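Local coordinates for protein putative 4-Hydroxy-2-oxoglutarate aldolase / 2-dehydro-3-deoxyphosphogluconate aldolase (Yersinia enterocolitica, PDB 3LM7) that is a putative aldolase of the KDGP aldolase family, a TIM-barrel protein whose exact function has not been established, at residues A[28-33]-A[38-43]; A[51-56]-A[84-89]; A[93-98]-A[103-108]. All coordinates share one frame; numbering follows the deposited sequence.

Contact 1 (A[28-33]-A[38-43]); sequences RAIYQA and VLVGVL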
# COMPACT_ATOMS: atom_id res chain seq x y z
N ARG A 28 15.37 -8.62 -22.78
CA ARG A 28 14.53 -7.69 -23.59
C ARG A 28 13.15 -8.28 -23.90
O ARG A 28 12.11 -7.59 -23.79
CB ARG A 28 15.30 -7.30 -24.87
CG ARG A 28 14.77 -6.10 -25.67
CD ARG A 28 15.66 -5.97 -26.96
NE ARG A 28 16.84 -6.83 -26.78
CZ ARG A 28 18.11 -6.45 -26.89
NH1 ARG A 28 18.41 -5.19 -27.24
NH2 ARG A 28 19.08 -7.34 -26.69
N ALA A 29 13.13 -9.55 -24.32
CA ALA A 29 11.89 -10.23 -24.73
C ALA A 29 10.96 -10.34 -23.52
O ALA A 29 9.72 -10.21 -23.65
CB ALA A 29 12.25 -11.63 -25.23
N ILE A 30 11.55 -10.68 -22.35
CA ILE A 30 10.76 -10.82 -21.10
C ILE A 30 10.13 -9.49 -20.74
O ILE A 30 8.96 -9.43 -20.40
CB ILE A 30 11.71 -11.23 -19.89
CG1 ILE A 30 12.22 -12.66 -20.07
CG2 ILE A 30 11.03 -10.93 -18.57
CD1 ILE A 30 13.41 -13.05 -19.18
N TYR A 31 10.93 -8.43 -20.78
CA TYR A 31 10.48 -7.09 -20.41
C TYR A 31 9.35 -6.62 -21.33
O TYR A 31 8.33 -6.07 -20.88
CB TYR A 31 11.68 -6.11 -20.47
CG TYR A 31 11.38 -4.76 -19.92
CD1 TYR A 31 11.14 -4.57 -18.53
CD2 TYR A 31 11.38 -3.65 -20.75
CE1 TYR A 31 10.90 -3.28 -18.01
CE2 TYR A 31 11.16 -2.39 -20.25
CZ TYR A 31 10.90 -2.19 -18.89
OH TYR A 31 10.64 -0.90 -18.48
N GLN A 32 9.50 -6.92 -22.63
CA GLN A 32 8.44 -6.65 -23.55
C GLN A 32 7.18 -7.42 -23.19
O GLN A 32 6.10 -6.84 -23.15
CB GLN A 32 8.85 -7.06 -24.99
CG GLN A 32 7.71 -6.72 -26.00
CD GLN A 32 8.12 -6.90 -27.43
OE1 GLN A 32 8.70 -7.93 -27.81
NE2 GLN A 32 7.78 -5.93 -28.25
N ALA A 33 7.32 -8.71 -22.98
CA ALA A 33 6.15 -9.61 -22.80
C ALA A 33 5.39 -9.25 -21.52
O ALA A 33 4.15 -9.33 -21.43
CB ALA A 33 6.58 -11.04 -22.80
N VAL A 38 7.84 -6.31 -14.57
CA VAL A 38 8.74 -7.41 -14.30
C VAL A 38 10.06 -6.86 -13.81
O VAL A 38 10.47 -5.75 -14.15
CB VAL A 38 8.91 -8.32 -15.54
CG1 VAL A 38 9.68 -7.55 -16.74
CG2 VAL A 38 9.59 -9.61 -15.22
N LEU A 39 10.68 -7.67 -12.98
CA LEU A 39 12.05 -7.55 -12.58
C LEU A 39 12.77 -8.78 -13.14
O LEU A 39 12.33 -9.95 -12.97
CB LEU A 39 12.15 -7.53 -11.04
CG LEU A 39 11.47 -6.31 -10.41
CD1 LEU A 39 11.17 -6.62 -8.91
CD2 LEU A 39 12.43 -5.09 -10.61
N VAL A 40 13.85 -8.53 -13.87
CA VAL A 40 14.59 -9.55 -14.53
C VAL A 40 15.79 -9.91 -13.72
O VAL A 40 16.64 -9.01 -13.44
CB VAL A 40 15.04 -8.97 -15.92
CG1 VAL A 40 15.96 -9.91 -16.59
CG2 VAL A 40 13.79 -8.68 -16.75
N GLY A 41 15.86 -11.17 -13.25
CA GLY A 41 16.95 -11.63 -12.36
C GLY A 41 18.23 -11.93 -13.09
O GLY A 41 18.22 -12.64 -14.10
N VAL A 42 19.35 -11.39 -12.61
CA VAL A 42 20.67 -11.74 -13.12
C VAL A 42 21.50 -12.13 -11.89
O VAL A 42 21.44 -11.45 -10.88
CB VAL A 42 21.33 -10.55 -13.83
CG1 VAL A 42 22.77 -10.93 -14.40
CG2 VAL A 42 20.35 -10.08 -14.99
N LEU A 43 22.27 -13.22 -11.98
CA LEU A 43 22.83 -13.78 -10.72
C LEU A 43 24.25 -13.44 -10.50
O LEU A 43 25.04 -13.55 -11.42
CB LEU A 43 22.64 -15.30 -10.68
CG LEU A 43 21.28 -15.87 -11.10
CD1 LEU A 43 21.41 -17.42 -11.03
CD2 LEU A 43 20.17 -15.35 -10.20
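Val38 turns its two methyls to different residues of helix 28-33: CG1 goes to Tyr31 and CG2 to Ile30. The split follows from its first torsion (chi1 67°), which sets CG1 between the backbone N and the carbonyl carbon and leaves CG2 anti to the N. Val38 CG1 lies 3.8 Å from Tyr31 CD1 and equally close to Tyr31 CA, so this methyl sits against the root of the tyrosine as well as its ring. It meets the ring obliquely. Val38 CG2 approaches Ile30 CG2 to 3.9 Å, the two side chains standing roughly at right angles. Ile30 makes its contacts through the short branch: the same CG2 reaches Val40 CG2 at 4.0 Å, on a more slanting course, and thus bridges two valines that point to the helix from one face of the strand. No hydrogen bond crosses between the segments; apolar carbons form the contact, and the segment axes pass 8.7 Å apart, nearly antiparallel at 164°. Tyr31 works at both ends. Its CG, anti to the backbone N (chi1 -171°), carries the ring along the flank of the contact, where ring carbon CD1 meets the valine and the distant hydroxyl is hydrogen-bonded to Asp65. Within the beta-alpha-beta unit of strand 17-20, helix 24-33 and strand 38-43, the same apolar layer continues onto the preceding strand, since Ile30 touches Val19 and Val38 touches both Leu17 and Val19. Strand 38-43 is flanked by strand 17-20 and strand 68-71 in the parallel sheet, with helix 24-33 packed on its outer side.

Contact 2 (A[51-56]-A[84-89]); sequences DSAVKD and SQISQQ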
# COMPACT_ATOMS: atom_id res chain seq x y z
N ASP A 51 33.55 -6.35 -10.19
CA ASP A 51 33.60 -5.44 -11.33
C ASP A 51 32.92 -5.98 -12.59
O ASP A 51 32.17 -5.24 -13.24
CB ASP A 51 35.05 -5.08 -11.68
CG ASP A 51 35.67 -4.19 -10.64
OD1 ASP A 51 34.94 -3.33 -10.08
OD2 ASP A 51 36.91 -4.35 -10.45
N SER A 52 33.14 -7.26 -12.89
CA SER A 52 32.54 -7.89 -14.07
C SER A 52 31.05 -8.02 -13.92
O SER A 52 30.32 -7.76 -14.87
CB SER A 52 33.16 -9.27 -14.36
OG SER A 52 33.12 -10.12 -13.22
N ALA A 53 30.58 -8.43 -12.74
CA ALA A 53 29.13 -8.46 -12.48
C ALA A 53 28.50 -7.05 -12.66
O ALA A 53 27.45 -6.91 -13.30
CB ALA A 53 28.85 -9.05 -11.07
N VAL A 54 29.13 -6.02 -12.09
CA VAL A 54 28.61 -4.66 -12.21
C VAL A 54 28.51 -4.29 -13.69
O VAL A 54 27.45 -3.89 -14.17
CB VAL A 54 29.51 -3.66 -11.45
CG1 VAL A 54 29.08 -2.20 -11.78
CG2 VAL A 54 29.42 -3.96 -9.92
N LYS A 55 29.62 -4.44 -14.42
CA LYS A 55 29.66 -4.10 -15.85
C LYS A 55 28.51 -4.81 -16.58
O LYS A 55 27.72 -4.18 -17.27
CB LYS A 55 31.03 -4.58 -16.39
CG LYS A 55 31.61 -3.71 -17.48
CD LYS A 55 33.02 -4.22 -17.89
CE LYS A 55 33.54 -3.43 -19.10
NZ LYS A 55 32.36 -2.90 -19.90
N ASP A 56 28.38 -6.12 -16.39
CA ASP A 56 27.43 -6.86 -17.18
C ASP A 56 26.01 -6.48 -16.81
O ASP A 56 25.15 -6.35 -17.69
CB ASP A 56 27.63 -8.36 -17.07
CG ASP A 56 27.08 -9.12 -18.31
OD1 ASP A 56 27.47 -8.70 -19.41
OD2 ASP A 56 26.31 -10.10 -18.19
N SER A 84 25.70 -7.52 -2.00
CA SER A 84 25.69 -6.19 -1.40
C SER A 84 26.65 -5.25 -2.15
O SER A 84 26.35 -4.08 -2.35
CB SER A 84 26.11 -6.22 0.09
OG SER A 84 25.10 -6.84 0.84
N GLN A 85 27.83 -5.76 -2.49
CA GLN A 85 28.77 -4.92 -3.22
C GLN A 85 28.35 -4.62 -4.65
O GLN A 85 28.50 -3.47 -5.11
CB GLN A 85 30.17 -5.54 -3.16
CG GLN A 85 30.66 -5.68 -1.70
CD GLN A 85 31.90 -6.56 -1.62
OE1 GLN A 85 32.27 -7.17 -2.59
NE2 GLN A 85 32.53 -6.64 -0.46
N ILE A 86 27.86 -5.62 -5.37
CA ILE A 86 27.33 -5.38 -6.69
C ILE A 86 26.21 -4.33 -6.65
O ILE A 86 26.17 -3.38 -7.46
CB ILE A 86 26.77 -6.65 -7.29
CG1 ILE A 86 27.88 -7.64 -7.59
CG2 ILE A 86 25.95 -6.37 -8.59
CD1 ILE A 86 27.36 -9.08 -7.93
N SER A 87 25.27 -4.51 -5.72
CA SER A 87 24.05 -3.64 -5.67
C SER A 87 24.39 -2.18 -5.38
O SER A 87 23.77 -1.29 -5.91
CB SER A 87 23.00 -4.20 -4.69
OG SER A 87 22.61 -5.53 -5.08
N GLN A 88 25.38 -1.95 -4.52
CA GLN A 88 25.90 -0.60 -4.24
C GLN A 88 26.19 0.17 -5.54
O GLN A 88 25.78 1.35 -5.69
CB GLN A 88 27.21 -0.67 -3.44
CG GLN A 88 27.77 0.69 -3.14
CD GLN A 88 28.94 0.66 -2.25
OE1 GLN A 88 29.65 -0.33 -2.18
NE2 GLN A 88 29.13 1.72 -1.51
N GLN A 89 26.89 -0.49 -6.44
CA GLN A 89 27.34 0.14 -7.71
C GLN A 89 26.27 0.15 -8.79
O GLN A 89 26.02 1.18 -9.45
CB GLN A 89 28.60 -0.57 -8.24
CG GLN A 89 29.73 -0.55 -7.23
CD GLN A 89 31.08 -1.01 -7.81
OE1 GLN A 89 31.43 -0.68 -8.97
NE2 GLN A 89 31.82 -1.77 -7.03
O HOH W 1 33.00 -1.73 -10.89
O HOH W 2 34.37 -2.77 -7.46
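Ala53 and Ile86 form the tight half of this helix pair. Ala53 CB stands only 3.5 Å from Ile86 CD1, closer than carbons normally pack, and the small alanine lets the end of the longer isoleucine branch come up against helix 51-56. Ile86 CG1 is anti to the carbonyl carbon (chi1 -69°), which carries CD1 across to that alanine; Met57, one turn further along helix 50-63, also touches Ile86. Val54 fills the adjoining place. Its CG2 lies 4.1 Å from Ile86 CA, and both its methyls straddle Gln89 CB, CG2 coming to 3.9 Å, with the two side chains crossing at about a right angle. From there outward the contact changes character. Gln89 is extended beyond CG and passes across the valine methyls, and its amide ends near Asp51 without touching it, two waters filling the interval. One water donates to Asp51 OD1 at 2.6 Å and to Gln89 OE1; the other donates to the same OD1 and accepts from Gln89 NE2 at 2.8 Å. A single carboxylate oxygen therefore takes two water hydrogens, while each end of the amide is held by a different water, a pairing that would favour one rotation of the amide over its flipped form. Apolar packing thus gives way to a water-bridged margin at Asp51. The segment axes approach to 9.3 Å and cross at -41°. Helices 50-63 and 80-90 are consecutive helices of the outer layer, separated in the chain by strand 68-71, and this side-by-side packing is that of neighbouring helices around a TIM barrel.

Contact 3 (A[93-98]-A[103-108]); sequences QHVNQV and GASRAL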
# COMPACT_ATOMS: atom_id res chain seq x y z
N GLN A 93 16.56 -1.92 -9.29
CA GLN A 93 15.25 -1.78 -8.66
C GLN A 93 15.04 -2.77 -7.53
O GLN A 93 14.21 -2.53 -6.65
CB GLN A 93 14.11 -1.95 -9.67
CG GLN A 93 13.97 -0.64 -10.52
CD GLN A 93 13.01 -0.84 -11.69
OE1 GLN A 93 12.34 -1.87 -11.77
NE2 GLN A 93 12.96 0.15 -12.63
N HIS A 94 15.81 -3.84 -7.51
CA HIS A 94 15.51 -4.95 -6.61
C HIS A 94 16.76 -5.75 -6.27
O HIS A 94 17.61 -5.98 -7.17
CB HIS A 94 14.51 -5.92 -7.32
CG HIS A 94 14.01 -7.01 -6.42
ND1 HIS A 94 14.61 -8.25 -6.36
CD2 HIS A 94 12.99 -7.04 -5.52
CE1 HIS A 94 13.95 -9.01 -5.51
NE2 HIS A 94 12.97 -8.30 -4.97
N VAL A 95 16.85 -6.21 -5.00
CA VAL A 95 18.01 -6.97 -4.58
C VAL A 95 17.50 -8.18 -3.79
O VAL A 95 16.65 -8.00 -2.91
CB VAL A 95 18.89 -6.12 -3.61
CG1 VAL A 95 20.06 -6.95 -2.93
CG2 VAL A 95 19.46 -4.82 -4.35
N ASN A 96 18.00 -9.38 -4.10
CA ASN A 96 17.68 -10.55 -3.31
C ASN A 96 18.73 -10.64 -2.21
O ASN A 96 19.93 -10.69 -2.50
CB ASN A 96 17.78 -11.83 -4.15
CG ASN A 96 16.60 -11.99 -5.12
OD1 ASN A 96 15.49 -12.42 -4.73
ND2 ASN A 96 16.81 -11.59 -6.35
N GLN A 97 18.30 -10.78 -0.95
CA GLN A 97 19.27 -11.03 0.12
C GLN A 97 18.82 -12.16 1.05
O GLN A 97 17.64 -12.47 1.14
CB GLN A 97 19.55 -9.77 1.00
CG GLN A 97 20.77 -8.91 0.53
CD GLN A 97 22.07 -9.70 0.61
OE1 GLN A 97 22.10 -10.83 1.11
NE2 GLN A 97 23.12 -9.16 0.00
N VAL A 98 19.79 -12.73 1.81
CA VAL A 98 19.49 -13.57 2.97
C VAL A 98 19.31 -12.66 4.20
O VAL A 98 19.67 -11.49 4.16
CB VAL A 98 20.55 -14.66 3.20
CG1 VAL A 98 20.53 -15.60 1.96
CG2 VAL A 98 21.95 -14.08 3.49
N GLY A 103 20.75 -5.65 6.11
CA GLY A 103 21.26 -4.38 6.66
C GLY A 103 22.46 -3.88 5.86
O GLY A 103 22.52 -2.72 5.51
N ALA A 104 23.45 -4.73 5.56
CA ALA A 104 24.57 -4.21 4.74
C ALA A 104 24.10 -3.75 3.36
O ALA A 104 24.64 -2.77 2.82
CB ALA A 104 25.66 -5.29 4.58
N SER A 105 23.17 -4.46 2.73
CA SER A 105 22.78 -4.07 1.34
C SER A 105 22.07 -2.75 1.40
O SER A 105 22.30 -1.86 0.58
CB SER A 105 21.85 -5.14 0.68
OG SER A 105 22.61 -6.24 0.21
N ARG A 106 21.16 -2.59 2.34
CA ARG A 106 20.46 -1.32 2.36
C ARG A 106 21.44 -0.17 2.62
O ARG A 106 21.33 0.93 2.01
CB ARG A 106 19.33 -1.33 3.38
CG ARG A 106 18.75 0.05 3.73
CD ARG A 106 17.98 0.64 2.45
NE ARG A 106 16.86 -0.28 2.17
CZ ARG A 106 16.35 -0.55 0.99
NH1 ARG A 106 16.79 0.11 -0.07
NH2 ARG A 106 15.30 -1.42 0.88
N ALA A 107 22.35 -0.37 3.55
CA ALA A 107 23.31 0.67 3.88
C ALA A 107 24.17 1.00 2.67
O ALA A 107 24.38 2.19 2.42
CB ALA A 107 24.21 0.25 5.04
N LEU A 108 24.69 -0.01 1.94
CA LEU A 108 25.51 0.29 0.76
C LEU A 108 24.69 0.86 -0.41
O LEU A 108 25.22 1.61 -1.24
CB LEU A 108 26.28 -0.92 0.30
CG LEU A 108 27.33 -1.38 1.36
CD1 LEU A 108 28.10 -2.55 0.76
CD2 LEU A 108 28.32 -0.19 1.86
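In the beta-alpha-beta unit of strand 94-95, helix 102-109 and strand 115-120, part of the TIM barrel, Val95 and Gln97 face Ser105 of the covering helix. The contact is small and largely polar. Ser105 OG is its focus: Gln97 NE2 lies 3.0 Å from it, Gln97 CG 3.3 Å, and Val95 CG1 approaches to 4.1 Å from the strand side. The methyl and the glutamine bend approach the hydroxyl from neighbouring directions, and Ser105 CB lies 3.9 Å from Gln97 CG. The serine has its OG anti to its own carbonyl carbon (chi1 -78°), a setting that turns the oxygen toward helix 80-90, where it is hydrogen-bonded to Ser84 OG; Val83 of that helix touches both Val95 and Gln97, so helix 80-90 packs against the same two residues that meet Ser105. The residues either side of Val95 in sequence bond to other parts of the sheet: His94 to Ser69 and Glu191, Asn96 OD1 to Lys163 and Asn117. Gln97 itself folds back on the backbone. A sharp bend at chi2 (-63°) brings its amide alongside the main chain and leaves the CG corner leaning on Ser105. Its side-chain oxygen OE1 has two partners, Ser80 OG of helix 80-90 and the following peptide N-H, which together should fix the rotation of the amide. The second of these is the bond from Val98 N to Gln97 OE1, 3.1 Å long, somewhat bent at 139° about the hydrogen, and directed in the carbonyl plane at a lone pair.

The three contacts follow one another along the chain, each closing before the next opens, and map successive stations round one side of the barrel wall. Contacts 1 and 3 both join a helix to the single parallel sheet, their centres about 20 Å apart; they meet where Leu39 CD2 lies 3.4 Å from Gln93 OE1. Contact 2 joins two outer helices: helix 50-63 follows the strand of contact 1, and helix 80-90 precedes that of contact 3. It lies about 18 Å from contact 1, without touching it, and about 12 Å from contact 3, centre to centre. Ser84 OG and Ser105 OG, 2.6 Å apart, link contacts 2 and 3, so contact 3 is the one tied to both of the others.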